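Local coordinates for protein hydratase ChsH1 (PDB 4W78) that hydrates the double bond of a steroid enoyl-CoA, together with its partner ChsH2, during breakdown of the cholesterol side chain, at residues Tyr97-Arg111 and Glu153-Pro167. Sequence-based numbering, arbitrary orientation.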
loop_
_atom_site.group_PDB
_atom_site.type_symbol
_atom_site.label_atom_id
_atom_site.label_comp_id
_atom_site.label_asym_id
_atom_site.label_seq_id
_atom_site.Cartn_x
_atom_site.Cartn_y
_atom_site.Cartn_z
ATOM N N TYR A 97 -31.454 -3.842 8.291
ATOM C CA TYR A 97 -30.824 -3.806 6.976
ATOM C C TYR A 97 -29.307 -3.832 7.130
ATOM O O TYR A 97 -28.632 -2.858 6.830
ATOM C CB TYR A 97 -31.270 -2.560 6.202
ATOM C CG TYR A 97 -32.769 -2.467 6.020
ATOM C CD1 TYR A 97 -33.396 -3.092 4.951
ATOM C CD2 TYR A 97 -33.558 -1.753 6.919
ATOM C CE1 TYR A 97 -34.772 -3.015 4.779
ATOM C CE2 TYR A 97 -34.931 -1.666 6.752
ATOM C CZ TYR A 97 -35.532 -2.300 5.678
ATOM O OH TYR A 97 -36.897 -2.219 5.510
ATOM N N ILE A 98 -28.777 -4.961 7.589
ATOM C CA ILE A 98 -27.370 -5.046 7.975
ATOM C C ILE A 98 -26.414 -5.245 6.805
ATOM O O ILE A 98 -25.214 -5.008 6.933
ATOM C CB ILE A 98 -27.144 -6.150 9.029
ATOM C CG1 ILE A 98 -27.723 -7.481 8.540
ATOM C CG2 ILE A 98 -27.781 -5.743 10.344
ATOM C CD1 ILE A 98 -27.652 -8.610 9.551
ATOM N N GLY A 99 -26.951 -5.660 5.663
ATOM C CA GLY A 99 -26.140 -5.828 4.474
ATOM C C GLY A 99 -25.871 -4.501 3.801
ATOM O O GLY A 99 -26.637 -3.552 3.971
ATOM N N VAL A 100 -24.774 -4.424 3.052
ATOM C CA VAL A 100 -24.461 -3.215 2.294
ATOM C C VAL A 100 -23.701 -3.550 1.011
ATOM O O VAL A 100 -22.888 -4.479 0.974
ATOM C CB VAL A 100 -23.690 -2.169 3.148
ATOM C CG1 VAL A 100 -22.295 -2.668 3.504
ATOM C CG2 VAL A 100 -23.610 -0.826 2.420
ATOM N N VAL A 101 -24.006 -2.818 -0.054
ATOM C CA VAL A 101 -23.257 -2.917 -1.302
ATOM C C VAL A 101 -23.268 -1.545 -1.958
ATOM O O VAL A 101 -24.267 -0.831 -1.890
ATOM C CB VAL A 101 -23.842 -4.001 -2.261
ATOM C CG1 VAL A 101 -25.260 -3.663 -2.694
ATOM C CG2 VAL A 101 -22.946 -4.194 -3.481
ATOM N N ALA A 102 -22.152 -1.149 -2.557
ATOM C CA ALA A 102 -22.159 0.066 -3.359
ATOM C C ALA A 102 -22.693 -0.274 -4.747
ATOM O O ALA A 102 -22.337 -1.305 -5.326
ATOM C CB ALA A 102 -20.767 0.673 -3.433
ATOM N N THR A 103 -23.568 0.572 -5.278
ATOM C CA THR A 103 -24.202 0.282 -6.561
ATOM C C THR A 103 -23.734 1.192 -7.704
ATOM O O THR A 103 -23.611 0.742 -8.850
ATOM C CB THR A 103 -25.739 0.355 -6.462
ATOM O OG1 THR A 103 -26.126 1.693 -6.132
ATOM C CG2 THR A 103 -26.256 -0.603 -5.389
ATOM N N ASN A 104 -23.498 2.462 -7.394
ATOM C CA ASN A 104 -23.102 3.447 -8.398
ATOM C C ASN A 104 -22.167 4.466 -7.785
ATOM O O ASN A 104 -22.340 4.860 -6.633
ATOM C CB ASN A 104 -24.303 4.233 -8.927
ATOM C CG ASN A 104 -25.484 3.371 -9.234
ATOM O OD1 ASN A 104 -26.219 2.967 -8.333
ATOM N ND2 ASN A 104 -25.704 3.107 -10.514
ATOM N N CYS A 105 -21.218 4.935 -8.585
ATOM C CA CYS A 105 -20.255 5.954 -8.183
ATOM C C CYS A 105 -20.034 6.834 -9.412
ATOM O O CYS A 105 -19.519 6.348 -10.416
ATOM C CB CYS A 105 -18.914 5.286 -7.828
ATOM S SG CYS A 105 -17.497 6.426 -7.571
ATOM N N GLU A 106 -20.415 8.109 -9.352
ATOM C CA GLU A 106 -20.138 9.022 -10.455
ATOM C C GLU A 106 -19.231 10.144 -9.986
ATOM O O GLU A 106 -19.602 10.903 -9.103
ATOM C CB GLU A 106 -21.420 9.628 -11.006
ATOM C CG GLU A 106 -21.168 10.604 -12.139
ATOM C CD GLU A 106 -22.366 11.488 -12.428
ATOM O OE1 GLU A 106 -23.413 11.313 -11.760
ATOM O OE2 GLU A 106 -22.256 12.355 -13.323
ATOM N N GLN A 107 -18.047 10.246 -10.573
ATOM C CA GLN A 107 -17.092 11.279 -10.188
ATOM C C GLN A 107 -16.942 12.314 -11.300
ATOM O O GLN A 107 -16.857 11.959 -12.482
ATOM C CB GLN A 107 -15.719 10.659 -9.877
ATOM C CG GLN A 107 -15.743 9.704 -8.677
ATOM C CD GLN A 107 -14.354 9.341 -8.163
ATOM O OE1 GLN A 107 -13.365 9.444 -8.879
ATOM N NE2 GLN A 107 -14.283 8.917 -6.895
ATOM N N THR A 108 -16.913 13.588 -10.916
ATOM C CA THR A 108 -16.682 14.684 -11.857
ATOM C C THR A 108 -15.405 15.412 -11.438
ATOM O O THR A 108 -15.201 15.707 -10.251
ATOM C CB THR A 108 -17.865 15.665 -11.857
ATOM O OG1 THR A 108 -19.045 14.990 -12.321
ATOM C CG2 THR A 108 -17.583 16.880 -12.736
ATOM N N TYR A 109 -14.519 15.658 -12.395
ATOM C CA TYR A 109 -13.238 16.304 -12.103
ATOM C C TYR A 109 -13.218 17.694 -12.734
ATOM O O TYR A 109 -13.235 17.836 -13.958
ATOM C CB TYR A 109 -12.075 15.451 -12.631
ATOM C CG TYR A 109 -12.246 13.979 -12.320
ATOM C CD1 TYR A 109 -12.089 13.496 -11.021
ATOM C CD2 TYR A 109 -12.588 13.077 -13.318
ATOM C CE1 TYR A 109 -12.275 12.150 -10.731
ATOM C CE2 TYR A 109 -12.775 11.738 -13.041
ATOM C CZ TYR A 109 -12.608 11.279 -11.741
ATOM O OH TYR A 109 -12.794 9.948 -11.483
ATOM N N HIS A 110 -13.197 18.730 -11.901
ATOM C CA HIS A 110 -13.270 20.083 -12.452
ATOM C C HIS A 110 -11.962 20.516 -13.107
ATOM O O HIS A 110 -11.970 21.248 -14.100
ATOM C CB HIS A 110 -13.704 21.083 -11.387
ATOM C CG HIS A 110 -15.024 20.756 -10.763
ATOM N ND1 HIS A 110 -16.161 20.527 -11.507
ATOM C CD2 HIS A 110 -15.388 20.616 -9.465
ATOM C CE1 HIS A 110 -17.168 20.255 -10.694
ATOM N NE2 HIS A 110 -16.726 20.306 -9.450
ATOM N N ARG A 111 -10.849 20.067 -12.534
ATOM C CA ARG A 111 -9.522 20.272 -13.104
ATOM C C ARG A 111 -8.583 19.206 -12.566
ATOM O O ARG A 111 -8.942 18.451 -11.650
ATOM C CB ARG A 111 -8.969 21.665 -12.760
ATOM C CG ARG A 111 -8.711 21.915 -11.271
ATOM C CD ARG A 111 -7.814 23.134 -11.117
ATOM N NE ARG A 111 -7.637 23.553 -9.729
ATOM C CZ ARG A 111 -6.646 23.150 -8.941
ATOM N NH1 ARG A 111 -5.740 22.283 -9.378
ATOM N NH2 ARG A 111 -6.573 23.610 -7.698
ATOM N N GLU A 153 -11.805 26.327 -3.344
ATOM C CA GLU A 153 -12.088 26.019 -4.742
ATOM C C GLU A 153 -12.553 24.578 -4.890
ATOM O O GLU A 153 -11.826 23.654 -4.531
ATOM C CB GLU A 153 -10.831 26.231 -5.593
ATOM C CG GLU A 153 -10.976 25.806 -7.059
ATOM C CD GLU A 153 -9.640 25.659 -7.772
ATOM O OE1 GLU A 153 -8.586 25.790 -7.111
ATOM O OE2 GLU A 153 -9.644 25.412 -8.997
ATOM N N ASP A 154 -13.747 24.374 -5.446
ATOM C CA ASP A 154 -14.209 23.015 -5.718
ATOM C C ASP A 154 -13.381 22.428 -6.851
ATOM O O ASP A 154 -13.271 23.034 -7.925
ATOM C CB ASP A 154 -15.686 22.992 -6.125
ATOM C CG ASP A 154 -16.626 23.357 -4.994
ATOM O OD1 ASP A 154 -16.171 23.609 -3.861
ATOM O OD2 ASP A 154 -17.849 23.382 -5.249
ATOM N N VAL A 155 -12.807 21.252 -6.627
ATOM C CA VAL A 155 -11.965 20.629 -7.655
ATOM C C VAL A 155 -12.516 19.303 -8.175
ATOM O O VAL A 155 -12.122 18.849 -9.243
ATOM C CB VAL A 155 -10.508 20.423 -7.188
ATOM C CG1 VAL A 155 -9.842 21.778 -6.909
ATOM C CG2 VAL A 155 -10.442 19.530 -5.951
ATOM N N ALA A 156 -13.406 18.676 -7.417
ATOM C CA ALA A 156 -14.018 17.420 -7.854
ATOM C C ALA A 156 -15.263 17.163 -7.039
ATOM O O ALA A 156 -15.459 17.744 -5.973
ATOM C CB ALA A 156 -13.049 16.252 -7.691
ATOM N N GLU A 157 -16.110 16.268 -7.530
ATOM C CA GLU A 157 -17.289 15.891 -6.775
ATOM C C GLU A 157 -17.699 14.476 -7.118
ATOM O O GLU A 157 -17.245 13.910 -8.118
ATOM C CB GLU A 157 -18.443 16.889 -6.938
ATOM C CG GLU A 157 -19.056 17.073 -8.295
ATOM C CD GLU A 157 -20.318 17.934 -8.182
ATOM O OE1 GLU A 157 -21.406 17.465 -8.553
ATOM O OE2 GLU A 157 -20.221 19.070 -7.676
ATOM N N MET A 158 -18.506 13.885 -6.254
ATOM C CA MET A 158 -18.927 12.508 -6.448
ATOM C C MET A 158 -20.348 12.319 -5.972
ATOM O O MET A 158 -20.740 12.853 -4.939
ATOM C CB MET A 158 -17.997 11.582 -5.673
ATOM C CG MET A 158 -18.437 10.141 -5.634
ATOM S SD MET A 158 -17.147 9.104 -4.954
ATOM C CE MET A 158 -17.178 9.535 -3.235
ATOM N N ASN A 159 -21.126 11.574 -6.751
ATOM C CA ASN A 159 -22.405 11.064 -6.305
ATOM C C ASN A 159 -22.180 9.580 -6.042
ATOM O O ASN A 159 -21.746 8.846 -6.945
ATOM C CB ASN A 159 -23.460 11.288 -7.379
ATOM C CG ASN A 159 -23.653 12.760 -7.718
ATOM O OD1 ASN A 159 -23.763 13.610 -6.831
ATOM N ND2 ASN A 159 -23.696 13.068 -9.013
ATOM N N TRP A 160 -22.407 9.161 -4.797
ATOM C CA TRP A 160 -22.107 7.809 -4.319
ATOM C C TRP A 160 -23.419 7.181 -3.888
ATOM O O TRP A 160 -24.153 7.786 -3.121
ATOM C CB TRP A 160 -21.201 7.927 -3.087
ATOM C CG TRP A 160 -20.630 6.643 -2.606
ATOM C CD1 TRP A 160 -21.022 5.886 -1.536
ATOM C CD2 TRP A 160 -19.535 5.978 -3.191
ATOM N NE1 TRP A 160 -20.224 4.765 -1.439
ATOM C CE2 TRP A 160 -19.295 4.808 -2.447
ATOM C CE3 TRP A 160 -18.724 6.267 -4.281
ATOM C CZ2 TRP A 160 -18.272 3.926 -2.773
ATOM C CZ3 TRP A 160 -17.751 5.452 -4.590
ATOM C CH2 TRP A 160 -17.504 4.265 -3.857
ATOM N N ARG A 161 -23.725 5.980 -4.362
ATOM C CA ARG A 161 -24.981 5.340 -3.993
ATOM C C ARG A 161 -24.736 3.949 -3.440
ATOM O O ARG A 161 -24.012 3.147 -4.037
ATOM C CB ARG A 161 -25.917 5.273 -5.192
ATOM C CG ARG A 161 -27.307 4.728 -4.928
ATOM C CD ARG A 161 -28.061 4.770 -6.269
ATOM N NE ARG A 161 -29.435 4.285 -6.230
ATOM C CZ ARG A 161 -29.891 3.282 -6.981
ATOM N NH1 ARG A 161 -29.081 2.643 -7.819
ATOM N NH2 ARG A 161 -31.160 2.913 -6.893
ATOM N N ILE A 162 -25.338 3.672 -2.289
ATOM C CA ILE A 162 -25.252 2.350 -1.695
ATOM C C ILE A 162 -26.637 1.803 -1.430
ATOM O O ILE A 162 -27.628 2.546 -1.398
ATOM C CB ILE A 162 -24.460 2.354 -0.366
ATOM C CG1 ILE A 162 -25.222 3.129 0.713
ATOM C CG2 ILE A 162 -23.069 2.924 -0.573
ATOM C CD1 ILE A 162 -24.610 3.024 2.124
ATOM N N LEU A 163 -26.694 0.488 -1.247
ATOM C CA LEU A 163 -27.912 -0.208 -0.879
ATOM C C LEU A 163 -27.695 -0.884 0.468
ATOM O O LEU A 163 -26.758 -1.676 0.623
ATOM C CB LEU A 163 -28.243 -1.264 -1.939
ATOM C CG LEU A 163 -29.361 -2.240 -1.586
ATOM C CD1 LEU A 163 -30.716 -1.542 -1.470
ATOM C CD2 LEU A 163 -29.400 -3.360 -2.625
ATOM N N LYS A 164 -28.522 -0.545 1.449
ATOM C CA LYS A 164 -28.551 -1.282 2.711
ATOM C C LYS A 164 -29.723 -2.243 2.652
ATOM O O LYS A 164 -30.861 -1.832 2.422
ATOM C CB LYS A 164 -28.734 -0.333 3.897
ATOM C CG LYS A 164 -27.557 0.593 4.133
ATOM C CD LYS A 164 -26.417 -0.146 4.798
ATOM C CE LYS A 164 -26.759 -0.477 6.240
ATOM N NZ LYS A 164 -25.909 -1.600 6.730
ATOM N N PHE A 165 -29.459 -3.528 2.864
ATOM C CA PHE A 165 -30.477 -4.531 2.603
ATOM C C PHE A 165 -30.549 -5.569 3.713
ATOM O O PHE A 165 -29.599 -5.731 4.481
ATOM C CB PHE A 165 -30.219 -5.214 1.243
ATOM C CG PHE A 165 -28.911 -5.964 1.170
ATOM C CD1 PHE A 165 -27.744 -5.329 0.784
ATOM C CD2 PHE A 165 -28.856 -7.320 1.476
ATOM C CE1 PHE A 165 -26.546 -6.018 0.715
ATOM C CE2 PHE A 165 -27.662 -8.010 1.413
ATOM C CZ PHE A 165 -26.511 -7.369 1.030
ATOM N N LYS A 166 -31.682 -6.259 3.776
ATOM C CA LYS A 166 -31.869 -7.395 4.668
ATOM C C LYS A 166 -31.337 -8.647 3.984
ATOM O O LYS A 166 -31.832 -9.033 2.925
ATOM C CB LYS A 166 -33.354 -7.586 4.978
ATOM C CG LYS A 166 -33.918 -6.643 6.028
ATOM C CD LYS A 166 -35.387 -6.933 6.269
ATOM C CE LYS A 166 -35.855 -6.374 7.601
ATOM N NZ LYS A 166 -35.550 -4.927 7.704
ATOM N N PRO A 167 -30.320 -9.284 4.581
ATOM C CA PRO A 167 -29.759 -10.523 4.031
ATOM C C PRO A 167 -30.787 -11.650 4.052
ATOM O O PRO A 167 -31.805 -11.527 4.736
ATOM C CB PRO A 167 -28.607 -10.836 4.990
ATOM C CG PRO A 167 -28.247 -9.508 5.585
ATOM C CD PRO A 167 -29.571 -8.826 5.761
HETATM O O HOH W 1 -18.460 20.762 -7.142
HETATM O O HOH W 2 -9.879 16.879 -9.736
#
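The amide oxygen OD1 of N104 is gripped from opposite faces of its plane: T103 OG1 donates to it from the same strand, and R161 NH1 reaches it from across at 2.9 Å, the oxygen lying almost exactly in the guanidinium plane. The two strands, 99-109 and 153-165, are antiparallel neighbours in the curved sheet of a hot-dog fold, and this grip sits on a classic beta bulge, where T103 and N104 both face R161. A long arginine suits the place because it can run alongside N104 and still present an N-H at its end to OD1, while F141 on the next strand offers a cation-pi partner.

Beyond the bulge, C105 and W160 form a non-hydrogen-bonded pair on the face shared with Q107 and M158. There the short side chain of C105 brings SG to the edge of the W160 six-membered ring, 4.4 Å from its centroid, a sulfur-aromatic contact. From N104 to T108 the outer edge of strand 99-109 pairs with a strand of the ChsH2 chain, continuing the sheet between subunits.

At one end G99 CA sits over the centre of one face of the F165 ring, 3.8 Å from its centroid, in a CH-pi contact; G99, lacking a side chain, lets the ring pack directly on its CA, and the ring swings over the glycine because CG sits between backbone N and carbonyl carbon (chi1 62°). Nearby, K166 NZ rests over the Y97 ring, 3.4 Å from its centroid, in a cation-pi contact, and also bonds to A95 O. K164 curls back toward Y97 O through a weak bond, its charge met by D93.

At the other end, R111 and E153 form a bidentate, side-on salt bridge, two guanidinium N-H donors matching two carboxylate oxygens: NE lies 2.8 Å from E153 OE2 and NH2 3.0 Å from E153 OE1, both oxygens approached from above the carboxylate plane.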